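Local coordinates for protein spectinomycin phosphotransferase (Legionella pneumophila, PDB 3I0Q) that probably transfers phosphate groups as a member of the aminoglycoside phosphotransferase family, and binds adenine nucleotides and magnesium, at residues E76-I81 / I98-I103; S64-L69 / I229-P234; W118-K123 / E224-I229. All coordinates share one frame; numbering follows the deposited sequence.

From the N terminus, the chain first supplies helix 63-71, whose residues 64-69 open contact 2. The loop after that helix and strand 97-101 then meet in contact 1, closing a 16-residue excursion. Beyond the nucleotide-binding linker, helix 115-130 opens contact 3, which closes 100 residues later at strand 226-228. Contact 2 closes last, at 229-234, so contacts 1 and 3 follow in series and both nest inside its loop; none cross. Ile229 is shared by contacts 2 and 3. Ile77 packs on both Ile66 and Trp231, and Glu76 O probably accepts a bond from Ile228 N. The loop at 76-81 thus joins all three contacts, between strand 97-101 and the hairpin of strand 226-228.

Contact 1: E76-I81 / I98-I103; sequences EIIFPI and IAYPFI. With AMP (adenosine monophosphate), chain B.
The Tyr100 ring receives Ile78 O at its edge, near the ring plane, with CE2 3.9 Å from that oxygen. Pro80 meets the same ring obliquely, its CG 3.8 Å from Tyr100 CE2, the two side chains running alongside in the same direction. Ile78 instead crosses Tyr100 at roughly a right angle and brings CG2 to CD2. AMP C2 points at one face of the Phe102 ring, over its centre and 3.6 Å from Phe102 CZ, the adenine inclined to it rather than stacked parallel. Phe79 has Pro80 CD over one face, toward the rim, and its ring also stacks with His70.

The backbone link is a single hydrogen bond from Ile81 N to Ala99 O, 3.0 Å long with an N-H...O angle of 151°, although the donor stands above the carbonyl plane. Ile81 CG1, beside the backbone N (chi1 -71°), reaches Pro101 CD.

At the end of the strand and just beyond it, the backbone pairs with the adenine edge: AMP N6 donates to Pro101 O at 3.2 Å, while Ile103 N donates to AMP N1 at 3.1 Å. This paired backbone recognition is characteristic of the hinge joining the two lobes of the protein kinase-like fold.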
loop_
_atom_site.group_PDB
_atom_site.type_symbol
_atom_site.label_atom_id
_atom_site.label_comp_id
_atom_site.label_asym_id
_atom_site.label_seq_id
_atom_site.Cartn_x
_atom_site.Cartn_y
_atom_site.Cartn_z
ATOM N N GLU A 76 -13.019 -9.989 3.241
ATOM C CA GLU A 76 -11.955 -9.658 2.317
ATOM C C GLU A 76 -10.655 -9.240 2.968
ATOM O O GLU A 76 -9.865 -8.503 2.379
ATOM C CB GLU A 76 -12.421 -8.579 1.356
ATOM C CG GLU A 76 -13.576 -9.001 0.461
ATOM C CD GLU A 76 -14.912 -8.989 1.182
ATOM O OE1 GLU A 76 -15.052 -8.231 2.169
ATOM O OE2 GLU A 76 -15.823 -9.719 0.746
ATOM N N ILE A 77 -10.438 -9.718 4.187
ATOM C CA ILE A 77 -9.222 -9.438 4.937
ATOM C C ILE A 77 -8.637 -10.766 5.409
ATOM O O ILE A 77 -9.234 -11.446 6.247
ATOM C CB ILE A 77 -9.517 -8.570 6.166
ATOM C CG1 ILE A 77 -9.793 -7.134 5.722
ATOM C CG2 ILE A 77 -8.372 -8.676 7.172
ATOM C CD1 ILE A 77 -8.680 -6.492 4.944
ATOM N N ILE A 78 -7.478 -11.137 4.874
ATOM C CA ILE A 78 -6.840 -12.391 5.252
ATOM C C ILE A 78 -6.503 -12.360 6.751
ATOM O O ILE A 78 -5.759 -11.491 7.194
ATOM C CB ILE A 78 -5.561 -12.618 4.409
ATOM C CG1 ILE A 78 -5.894 -12.471 2.918
ATOM C CG2 ILE A 78 -5.014 -14.024 4.655
ATOM C CD1 ILE A 78 -4.720 -12.527 1.989
ATOM N N PHE A 79 -7.064 -13.295 7.523
ATOM C CA PHE A 79 -6.841 -13.346 8.968
ATOM C C PHE A 79 -5.661 -14.236 9.353
ATOM O O PHE A 79 -5.469 -15.300 8.773
ATOM C CB PHE A 79 -8.102 -13.855 9.683
ATOM C CG PHE A 79 -8.189 -13.427 11.120
ATOM C CD1 PHE A 79 -8.332 -12.070 11.449
ATOM C CD2 PHE A 79 -8.050 -14.357 12.146
ATOM C CE1 PHE A 79 -8.326 -11.649 12.757
ATOM C CE2 PHE A 79 -8.044 -13.941 13.474
ATOM C CZ PHE A 79 -8.179 -12.583 13.782
ATOM N N PRO A 80 -4.864 -13.821 10.352
ATOM C CA PRO A 80 -3.703 -14.616 10.781
ATOM C C PRO A 80 -4.112 -15.958 11.373
ATOM O O PRO A 80 -5.290 -16.204 11.635
ATOM C CB PRO A 80 -3.029 -13.733 11.835
ATOM C CG PRO A 80 -3.529 -12.338 11.520
ATOM C CD PRO A 80 -4.965 -12.580 11.136
ATOM N N ILE A 81 -3.139 -16.831 11.579
ATOM C CA ILE A 81 -3.429 -18.122 12.173
ATOM C C ILE A 81 -3.007 -18.098 13.631
ATOM O O ILE A 81 -1.937 -17.589 13.966
ATOM C CB ILE A 81 -2.695 -19.246 11.464
ATOM C CG1 ILE A 81 -3.321 -19.461 10.083
ATOM C CG2 ILE A 81 -2.707 -20.491 12.347
ATOM C CD1 ILE A 81 -3.198 -20.867 9.558
ATOM N N ILE A 98 4.422 -14.350 11.976
ATOM C CA ILE A 98 3.025 -14.226 11.592
ATOM C C ILE A 98 2.679 -15.218 10.504
ATOM O O ILE A 98 3.233 -15.173 9.401
ATOM C CB ILE A 98 2.669 -12.828 11.042
ATOM C CG1 ILE A 98 3.055 -11.735 12.029
ATOM C CG2 ILE A 98 1.176 -12.742 10.825
ATOM C CD1 ILE A 98 2.624 -10.351 11.575
ATOM N N ALA A 99 1.752 -16.113 10.807
ATOM C CA ALA A 99 1.334 -17.087 9.824
ATOM C C ALA A 99 -0.001 -16.651 9.247
ATOM O O ALA A 99 -0.793 -15.971 9.918
ATOM C CB ALA A 99 1.211 -18.452 10.468
ATOM N N TYR A 100 -0.231 -17.016 7.993
ATOM C CA TYR A 100 -1.480 -16.707 7.306
ATOM C C TYR A 100 -1.685 -17.878 6.402
ATOM O O TYR A 100 -0.720 -18.495 5.960
ATOM C CB TYR A 100 -1.384 -15.482 6.394
ATOM C CG TYR A 100 -1.168 -14.144 7.059
ATOM C CD1 TYR A 100 0.115 -13.648 7.250
ATOM C CD2 TYR A 100 -2.247 -13.357 7.470
ATOM C CE1 TYR A 100 0.321 -12.398 7.830
ATOM C CE2 TYR A 100 -2.050 -12.109 8.053
ATOM C CZ TYR A 100 -0.760 -11.639 8.233
ATOM O OH TYR A 100 -0.520 -10.433 8.855
ATOM N N PRO A 101 -2.942 -18.221 6.116
ATOM C CA PRO A 101 -3.158 -19.355 5.215
ATOM C C PRO A 101 -2.637 -18.868 3.848
ATOM O O PRO A 101 -2.511 -17.661 3.640
ATOM C CB PRO A 101 -4.671 -19.530 5.259
ATOM C CG PRO A 101 -5.164 -18.098 5.460
ATOM C CD PRO A 101 -4.211 -17.582 6.505
ATOM N N PHE A 102 -2.335 -19.767 2.916
ATOM C CA PHE A 102 -1.802 -19.293 1.644
ATOM C C PHE A 102 -2.836 -19.075 0.563
ATOM O O PHE A 102 -3.506 -20.011 0.154
ATOM C CB PHE A 102 -0.720 -20.235 1.105
ATOM C CG PHE A 102 0.184 -19.584 0.089
ATOM C CD1 PHE A 102 1.370 -18.980 0.478
ATOM C CD2 PHE A 102 -0.184 -19.513 -1.254
ATOM C CE1 PHE A 102 2.173 -18.313 -0.454
ATOM C CE2 PHE A 102 0.617 -18.845 -2.182
ATOM C CZ PHE A 102 1.794 -18.250 -1.775
ATOM N N ILE A 103 -2.941 -17.837 0.086
ATOM C CA ILE A 103 -3.895 -17.506 -0.964
ATOM C C ILE A 103 -3.264 -17.504 -2.342
ATOM O O ILE A 103 -2.579 -16.559 -2.723
ATOM C CB ILE A 103 -4.554 -16.133 -0.725
ATOM C CG1 ILE A 103 -5.666 -16.271 0.309
ATOM C CG2 ILE A 103 -5.161 -15.601 -2.016
ATOM C CD1 ILE A 103 -5.272 -17.092 1.514
HETATM P P AMP B . 2.379 -7.600 1.726
HETATM O O1P AMP B . 3.188 -6.357 1.578
HETATM O O2P AMP B . 3.364 -8.800 2.179
HETATM O O3P AMP B . 1.197 -7.620 2.640
HETATM O "O5'" AMP B . 1.914 -8.081 0.255
HETATM C "C5'" AMP B . 2.834 -8.097 -0.848
HETATM C "C4'" AMP B . 2.696 -9.386 -1.668
HETATM O "O4'" AMP B . 2.773 -10.547 -0.842
HETATM C "C3'" AMP B . 1.366 -9.545 -2.397
HETATM O "O3'" AMP B . 1.506 -9.024 -3.730
HETATM C "C2'" AMP B . 1.217 -11.081 -2.455
HETATM O "O2'" AMP B . 1.899 -11.564 -3.626
HETATM C "C1'" AMP B . 1.926 -11.642 -1.214
HETATM N N9 AMP B . 1.046 -12.138 -0.112
HETATM C C8 AMP B . 0.651 -11.469 1.026
HETATM N N7 AMP B . -0.120 -12.159 1.817
HETATM C C5 AMP B . -0.260 -13.378 1.175
HETATM C C6 AMP B . -0.978 -14.584 1.502
HETATM N N6 AMP B . -1.706 -14.714 2.613
HETATM N N1 AMP B . -0.904 -15.632 0.626
HETATM C C2 AMP B . -0.167 -15.499 -0.497
HETATM N N3 AMP B . 0.544 -14.428 -0.907
HETATM C C4 AMP B . 0.450 -13.388 -0.012
#

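Contact 2: S64-L69 / I229-P234; sequences SIIRLL and IDWDEP. With AMP (adenosine monophosphate), chain B.
Leu69 lays its CD1 methyl over the six-membered ring of Trp231, 4.2 Å from the ring centroid and 10° off the normal, which meets the geometry of a CH-pi contact. Its side chain stands at about a right angle to the indole. On the opposite face, toward the rim, lies Ile229 O, so the ring is sandwiched between the helix and its own loop.

Ile66 reaches the pyrrole end, where its CD1 comes to 3.6 Å from Trp231 CD1; the two torsions (chi1 -73°, chi2 -58°) bring that methyl beside the pyrrole ring, in an oblique approach that is neither face nor edge. Ile65 serves two partners: CG2 touches Trp231 CE3, and CG1 lies 3.7 Å from Pro234 CG. Pro234 CB in turn sits at the indole edge, in plane.

Asp230, in the same loop, is a magnesium ligand, and its neighbour Ile229 places CD1 3.3 Å from AMP O5'. Helix 63-71 is probably the counterpart of the kinase C helix. The indole N-H is satisfied outside this pair, by a weak hydrogen bond from NE1 to Ile228 O.

All the pairings between 64-69 and 229-234 are apolar and all five touching residues are buried, which implies that the two segments meet by burial and shape fit.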
loop_
_atom_site.group_PDB
_atom_site.type_symbol
_atom_site.label_atom_id
_atom_site.label_comp_id
_atom_site.label_asym_id
_atom_site.label_seq_id
_atom_site.Cartn_x
_atom_site.Cartn_y
_atom_site.Cartn_z
ATOM N N SER A 64 -3.966 -4.543 15.001
ATOM C CA SER A 64 -5.157 -4.004 15.654
ATOM C C SER A 64 -6.283 -4.002 14.631
ATOM O O SER A 64 -7.232 -4.765 14.739
ATOM C CB SER A 64 -4.914 -2.569 16.143
ATOM O OG SER A 64 -4.208 -2.552 17.374
ATOM N N ILE A 65 -6.142 -3.128 13.639
ATOM C CA ILE A 65 -7.086 -2.975 12.540
ATOM C C ILE A 65 -7.589 -4.314 11.970
ATOM O O ILE A 65 -8.753 -4.445 11.595
ATOM C CB ILE A 65 -6.441 -2.178 11.403
ATOM C CG1 ILE A 65 -6.017 -0.807 11.912
ATOM C CG2 ILE A 65 -7.409 -2.022 10.265
ATOM C CD1 ILE A 65 -4.879 -0.844 12.896
ATOM N N ILE A 66 -6.720 -5.306 11.889
ATOM C CA ILE A 66 -7.164 -6.577 11.363
ATOM C C ILE A 66 -8.177 -7.180 12.321
ATOM O O ILE A 66 -9.188 -7.753 11.897
ATOM C CB ILE A 66 -5.985 -7.534 11.153
ATOM C CG1 ILE A 66 -5.171 -7.072 9.946
ATOM C CG2 ILE A 66 -6.490 -8.948 10.923
ATOM C CD1 ILE A 66 -5.983 -6.991 8.677
ATOM N N ARG A 67 -7.902 -7.054 13.617
ATOM C CA ARG A 67 -8.813 -7.556 14.645
ATOM C C ARG A 67 -10.135 -6.793 14.498
ATOM O O ARG A 67 -11.199 -7.390 14.364
ATOM C CB ARG A 67 -8.241 -7.305 16.044
ATOM C CG ARG A 67 -7.003 -8.122 16.406
ATOM C CD ARG A 67 -6.590 -7.891 17.871
ATOM N NE ARG A 67 -5.694 -8.942 18.363
ATOM C CZ ARG A 67 -4.368 -8.905 18.276
ATOM N NH1 ARG A 67 -3.776 -7.860 17.722
ATOM N NH2 ARG A 67 -3.633 -9.917 18.728
ATOM N N LEU A 68 -10.039 -5.465 14.501
ATOM C CA LEU A 68 -11.184 -4.575 14.387
ATOM C C LEU A 68 -11.983 -4.858 13.124
ATOM O O LEU A 68 -13.219 -4.767 13.123
ATOM C CB LEU A 68 -10.709 -3.122 14.393
ATOM C CG LEU A 68 -11.686 -2.035 13.928
ATOM C CD1 LEU A 68 -12.786 -1.864 14.941
ATOM C CD2 LEU A 68 -10.937 -0.720 13.715
ATOM N N LEU A 69 -11.283 -5.197 12.047
ATOM C CA LEU A 69 -11.958 -5.489 10.794
ATOM C C LEU A 69 -12.527 -6.890 10.782
ATOM O O LEU A 69 -13.664 -7.083 10.362
ATOM C CB LEU A 69 -11.010 -5.288 9.621
ATOM C CG LEU A 69 -10.719 -3.809 9.375
ATOM C CD1 LEU A 69 -9.650 -3.642 8.296
ATOM C CD2 LEU A 69 -12.011 -3.124 8.970
ATOM N N ILE A 229 -4.938 -6.345 1.092
ATOM C CA ILE A 229 -3.810 -6.627 1.970
ATOM C C ILE A 229 -2.913 -5.474 2.376
ATOM O O ILE A 229 -3.229 -4.322 2.148
ATOM C CB ILE A 229 -2.943 -7.743 1.384
ATOM C CG1 ILE A 229 -2.162 -7.238 0.174
ATOM C CG2 ILE A 229 -3.831 -8.937 1.023
ATOM C CD1 ILE A 229 -1.280 -8.293 -0.402
ATOM N N ASP A 230 -1.782 -5.803 2.985
ATOM C CA ASP A 230 -0.830 -4.806 3.459
ATOM C C ASP A 230 -1.535 -3.752 4.307
ATOM O O ASP A 230 -1.930 -2.697 3.813
ATOM C CB ASP A 230 -0.089 -4.107 2.295
ATOM C CG ASP A 230 1.419 -3.874 2.595
ATOM O OD1 ASP A 230 2.082 -3.027 1.926
ATOM O OD2 ASP A 230 1.952 -4.569 3.503
ATOM N N TRP A 231 -1.715 -4.046 5.586
ATOM C CA TRP A 231 -2.333 -3.080 6.472
ATOM C C TRP A 231 -1.261 -2.581 7.411
ATOM O O TRP A 231 -1.494 -2.404 8.610
ATOM C CB TRP A 231 -3.480 -3.697 7.270
ATOM C CG TRP A 231 -4.663 -3.983 6.413
ATOM C CD1 TRP A 231 -4.953 -5.152 5.782
ATOM C CD2 TRP A 231 -5.686 -3.061 6.040
ATOM N NE1 TRP A 231 -6.091 -5.019 5.042
ATOM C CE2 TRP A 231 -6.565 -3.743 5.179
ATOM C CE3 TRP A 231 -5.945 -1.724 6.347
ATOM C CZ2 TRP A 231 -7.695 -3.132 4.618
ATOM C CZ3 TRP A 231 -7.069 -1.119 5.790
ATOM C CH2 TRP A 231 -7.929 -1.825 4.936
ATOM N N ASP A 232 -0.079 -2.346 6.860
ATOM C CA ASP A 232 1.019 -1.875 7.667
ATOM C C ASP A 232 0.855 -0.428 8.070
ATOM O O ASP A 232 1.157 -0.065 9.211
ATOM C CB ASP A 232 2.350 -2.073 6.934
ATOM C CG ASP A 232 2.762 -3.528 6.880
ATOM O OD1 ASP A 232 2.808 -4.174 7.952
ATOM O OD2 ASP A 232 3.035 -4.034 5.768
ATOM N N GLU A 233 0.350 0.398 7.161
ATOM C CA GLU A 233 0.208 1.806 7.484
ATOM C C GLU A 233 -1.197 2.442 7.393
ATOM O O GLU A 233 -1.356 3.531 6.815
ATOM C CB GLU A 233 1.214 2.587 6.636
ATOM C CG GLU A 233 2.624 2.034 6.756
ATOM C CD GLU A 233 3.702 2.983 6.249
ATOM O OE1 GLU A 233 3.841 4.098 6.812
ATOM O OE2 GLU A 233 4.418 2.601 5.295
ATOM N N PRO A 234 -2.221 1.789 7.991
ATOM C CA PRO A 234 -3.588 2.322 7.953
ATOM C C PRO A 234 -3.675 3.622 8.737
ATOM O O PRO A 234 -2.996 3.779 9.746
ATOM C CB PRO A 234 -4.411 1.197 8.565
ATOM C CG PRO A 234 -3.468 0.595 9.552
ATOM C CD PRO A 234 -2.164 0.556 8.797
HETATM P P AMP B . 2.379 -7.600 1.726
HETATM O O1P AMP B . 3.188 -6.357 1.578
HETATM O O2P AMP B . 3.364 -8.800 2.179
HETATM O O3P AMP B . 1.197 -7.620 2.640
HETATM O "O5'" AMP B . 1.914 -8.081 0.255
HETATM C "C5'" AMP B . 2.834 -8.097 -0.848
HETATM C "C4'" AMP B . 2.696 -9.386 -1.668
HETATM O "O4'" AMP B . 2.773 -10.547 -0.842
HETATM C "C3'" AMP B . 1.366 -9.545 -2.397
HETATM O "O3'" AMP B . 1.506 -9.024 -3.730
HETATM C "C2'" AMP B . 1.217 -11.081 -2.455
HETATM O "O2'" AMP B . 1.899 -11.564 -3.626
HETATM C "C1'" AMP B . 1.926 -11.642 -1.214
HETATM N N9 AMP B . 1.046 -12.138 -0.112
HETATM C C8 AMP B . 0.651 -11.469 1.026
HETATM N N7 AMP B . -0.120 -12.159 1.817
HETATM C C5 AMP B . -0.260 -13.378 1.175
HETATM C C6 AMP B . -0.978 -14.584 1.502
HETATM N N6 AMP B . -1.706 -14.714 2.613
HETATM N N1 AMP B . -0.904 -15.632 0.626
HETATM C C2 AMP B . -0.167 -15.499 -0.497
HETATM N N3 AMP B . 0.544 -14.428 -0.907
HETATM C C4 AMP B . 0.450 -13.388 -0.012
#

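Contact 3: W118-K123 / E224-I229; sequences WKQLGK and ESIYII. With AMP (adenosine monophosphate), chain B.
Gln120 is the first residue of helix 118-123 to reach across: its side chain and that of Ile226 slide past each other in opposite directions, leaving Gln120 OE1 3.6 Å from Ile226 CG1, with Glu224 O also near that oxygen at 3.8 Å. The chain bends at chi2 (-116°), and the amide NE2 makes a weak hydrogen bond to Glu76 OE2, a polar partner in the loop at 76-81.

Leu121 follows. Its backbone side meets Ile226, with Leu121 CA 4.0 Å from Ile226 CD1. Its other end reaches farther along the strand: with CG anti to the backbone N (chi1 178°), CD1 arrives 3.5 Å from Ile228 CD1, the two side chains crossing at about a right angle.

Ile226 and Ile228, alternate residues of the strand, thus present one apolar side to the helix. The helix and strand axes approach to 9.8 Å and lie 39° apart in direction, the usual spacing of a helix packed on a strand through its side chains. Leu125 and Trp254 extend this core, against Ile228 and Leu121 respectively. Helix-on-hairpin packing of this kind, with strand 226-228 paired to strand 218-220 and leading to the magnesium-binding Asp230, belongs to the C-terminal lobe of the kinase-like fold.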
loop_
_atom_site.group_PDB
_atom_site.type_symbol
_atom_site.label_atom_id
_atom_site.label_comp_id
_atom_site.label_asym_id
_atom_site.label_seq_id
_atom_site.Cartn_x
_atom_site.Cartn_y
_atom_site.Cartn_z
ATOM N N TRP A 118 -15.294 -5.398 -9.078
ATOM C CA TRP A 118 -15.067 -3.986 -8.791
ATOM C C TRP A 118 -16.129 -3.489 -7.832
ATOM O O TRP A 118 -15.841 -2.761 -6.899
ATOM C CB TRP A 118 -15.134 -3.153 -10.063
ATOM C CG TRP A 118 -13.834 -3.053 -10.775
ATOM C CD1 TRP A 118 -13.497 -3.636 -11.968
ATOM C CD2 TRP A 118 -12.690 -2.291 -10.362
ATOM N NE1 TRP A 118 -12.218 -3.280 -12.321
ATOM C CE2 TRP A 118 -11.699 -2.455 -11.355
ATOM C CE3 TRP A 118 -12.409 -1.483 -9.250
ATOM C CZ2 TRP A 118 -10.443 -1.836 -11.268
ATOM C CZ3 TRP A 118 -11.168 -0.870 -9.162
ATOM C CH2 TRP A 118 -10.200 -1.049 -10.165
ATOM N N LYS A 119 -17.369 -3.889 -8.068
ATOM C CA LYS A 119 -18.473 -3.475 -7.220
ATOM C C LYS A 119 -18.200 -3.940 -5.805
ATOM O O LYS A 119 -18.435 -3.211 -4.839
ATOM C CB LYS A 119 -19.789 -4.079 -7.733
ATOM C CG LYS A 119 -21.020 -3.678 -6.951
ATOM C CD LYS A 119 -22.251 -3.791 -7.820
ATOM C CE LYS A 119 -23.485 -3.201 -7.138
ATOM N NZ LYS A 119 -24.629 -3.079 -8.098
ATOM N N GLN A 120 -17.681 -5.154 -5.693
ATOM C CA GLN A 120 -17.377 -5.735 -4.398
ATOM C C GLN A 120 -16.241 -5.007 -3.702
ATOM O O GLN A 120 -16.191 -4.984 -2.485
ATOM C CB GLN A 120 -17.034 -7.215 -4.555
ATOM C CG GLN A 120 -17.655 -8.076 -3.494
ATOM C CD GLN A 120 -16.612 -8.738 -2.632
ATOM O OE1 GLN A 120 -15.750 -9.464 -3.139
ATOM N NE2 GLN A 120 -16.680 -8.499 -1.318
ATOM N N LEU A 121 -15.323 -4.427 -4.470
ATOM C CA LEU A 121 -14.218 -3.679 -3.882
ATOM C C LEU A 121 -14.838 -2.377 -3.352
ATOM O O LEU A 121 -14.360 -1.784 -2.377
ATOM C CB LEU A 121 -13.142 -3.353 -4.939
ATOM C CG LEU A 121 -11.940 -2.515 -4.470
ATOM C CD1 LEU A 121 -11.097 -3.304 -3.467
ATOM C CD2 LEU A 121 -11.107 -2.093 -5.649
ATOM N N GLY A 122 -15.911 -1.942 -4.006
ATOM C CA GLY A 122 -16.583 -0.737 -3.576
ATOM C C GLY A 122 -17.231 -0.996 -2.233
ATOM O O GLY A 122 -17.138 -0.181 -1.309
ATOM N N LYS A 123 -17.873 -2.155 -2.124
ATOM C CA LYS A 123 -18.568 -2.548 -0.911
ATOM C C LYS A 123 -17.665 -2.737 0.309
ATOM O O LYS A 123 -18.040 -2.362 1.417
ATOM C CB LYS A 123 -19.362 -3.827 -1.172
ATOM C CG LYS A 123 -20.150 -4.347 0.025
ATOM C CD LYS A 123 -20.960 -5.591 -0.359
ATOM C CE LYS A 123 -21.722 -6.167 0.832
ATOM N NZ LYS A 123 -22.652 -7.275 0.442
ATOM N N GLU A 224 -15.351 -15.046 -7.248
ATOM C CA GLU A 224 -15.770 -13.682 -7.035
ATOM C C GLU A 224 -15.401 -13.372 -5.595
ATOM O O GLU A 224 -16.211 -12.866 -4.818
ATOM C CB GLU A 224 -17.281 -13.591 -7.258
ATOM C CG GLU A 224 -17.872 -12.191 -7.363
ATOM C CD GLU A 224 -19.388 -12.230 -7.589
ATOM O OE1 GLU A 224 -19.818 -12.741 -8.649
ATOM O OE2 GLU A 224 -20.148 -11.761 -6.706
ATOM N N SER A 225 -14.170 -13.730 -5.240
ATOM C CA SER A 225 -13.641 -13.475 -3.903
ATOM C C SER A 225 -12.331 -12.722 -4.103
ATOM O O SER A 225 -11.506 -13.117 -4.923
ATOM C CB SER A 225 -13.350 -14.775 -3.165
ATOM O OG SER A 225 -12.039 -15.213 -3.450
ATOM N N ILE A 226 -12.153 -11.638 -3.356
ATOM C CA ILE A 226 -10.961 -10.813 -3.443
ATOM C C ILE A 226 -10.483 -10.491 -2.031
ATOM O O ILE A 226 -11.263 -10.541 -1.091
ATOM C CB ILE A 226 -11.266 -9.478 -4.159
ATOM C CG1 ILE A 226 -12.222 -8.640 -3.305
ATOM C CG2 ILE A 226 -11.859 -9.731 -5.548
ATOM C CD1 ILE A 226 -12.630 -7.363 -3.972
ATOM N N TYR A 227 -9.209 -10.151 -1.877
ATOM C CA TYR A 227 -8.685 -9.815 -0.558
ATOM C C TYR A 227 -7.938 -8.485 -0.637
ATOM O O TYR A 227 -7.334 -8.168 -1.662
ATOM C CB TYR A 227 -7.731 -10.918 -0.056
ATOM C CG TYR A 227 -8.253 -12.326 -0.239
ATOM C CD1 TYR A 227 -8.697 -13.075 0.841
ATOM C CD2 TYR A 227 -8.312 -12.903 -1.499
ATOM C CE1 TYR A 227 -9.188 -14.376 0.678
ATOM C CE2 TYR A 227 -8.798 -14.199 -1.679
ATOM C CZ TYR A 227 -9.234 -14.940 -0.587
ATOM O OH TYR A 227 -9.677 -16.244 -0.768
ATOM N N ILE A 228 -8.009 -7.693 0.428
ATOM C CA ILE A 228 -7.299 -6.428 0.479
ATOM C C ILE A 228 -6.177 -6.711 1.450
ATOM O O ILE A 228 -6.433 -7.285 2.515
ATOM C CB ILE A 228 -8.194 -5.308 1.018
ATOM C CG1 ILE A 228 -9.375 -5.116 0.050
ATOM C CG2 ILE A 228 -7.366 -4.035 1.257
ATOM C CD1 ILE A 228 -9.787 -3.665 -0.198
ATOM N N ILE A 229 -4.938 -6.345 1.092
ATOM C CA ILE A 229 -3.810 -6.627 1.970
ATOM C C ILE A 229 -2.913 -5.474 2.376
ATOM O O ILE A 229 -3.229 -4.322 2.148
ATOM C CB ILE A 229 -2.943 -7.743 1.384
ATOM C CG1 ILE A 229 -2.162 -7.238 0.174
ATOM C CG2 ILE A 229 -3.831 -8.937 1.023
ATOM C CD1 ILE A 229 -1.280 -8.293 -0.402
HETATM P P AMP B . 2.379 -7.600 1.726
HETATM O O1P AMP B . 3.188 -6.357 1.578
HETATM O O2P AMP B . 3.364 -8.800 2.179
HETATM O O3P AMP B . 1.197 -7.620 2.640
HETATM O "O5'" AMP B . 1.914 -8.081 0.255
HETATM C "C5'" AMP B . 2.834 -8.097 -0.848
HETATM C "C4'" AMP B . 2.696 -9.386 -1.668
HETATM O "O4'" AMP B . 2.773 -10.547 -0.842
HETATM C "C3'" AMP B . 1.366 -9.545 -2.397
HETATM O "O3'" AMP B . 1.506 -9.024 -3.730
HETATM C "C2'" AMP B . 1.217 -11.081 -2.455
HETATM O "O2'" AMP B . 1.899 -11.564 -3.626
HETATM C "C1'" AMP B . 1.926 -11.642 -1.214
HETATM N N9 AMP B . 1.046 -12.138 -0.112
HETATM C C8 AMP B . 0.651 -11.469 1.026
HETATM N N7 AMP B . -0.120 -12.159 1.817
HETATM C C5 AMP B . -0.260 -13.378 1.175
HETATM C C6 AMP B . -0.978 -14.584 1.502
HETATM N N6 AMP B . -1.706 -14.714 2.613
HETATM N N1 AMP B . -0.904 -15.632 0.626
HETATM C C2 AMP B . -0.167 -15.499 -0.497
HETATM N N3 AMP B . 0.544 -14.428 -0.907
HETATM C C4 AMP B . 0.450 -13.388 -0.012
#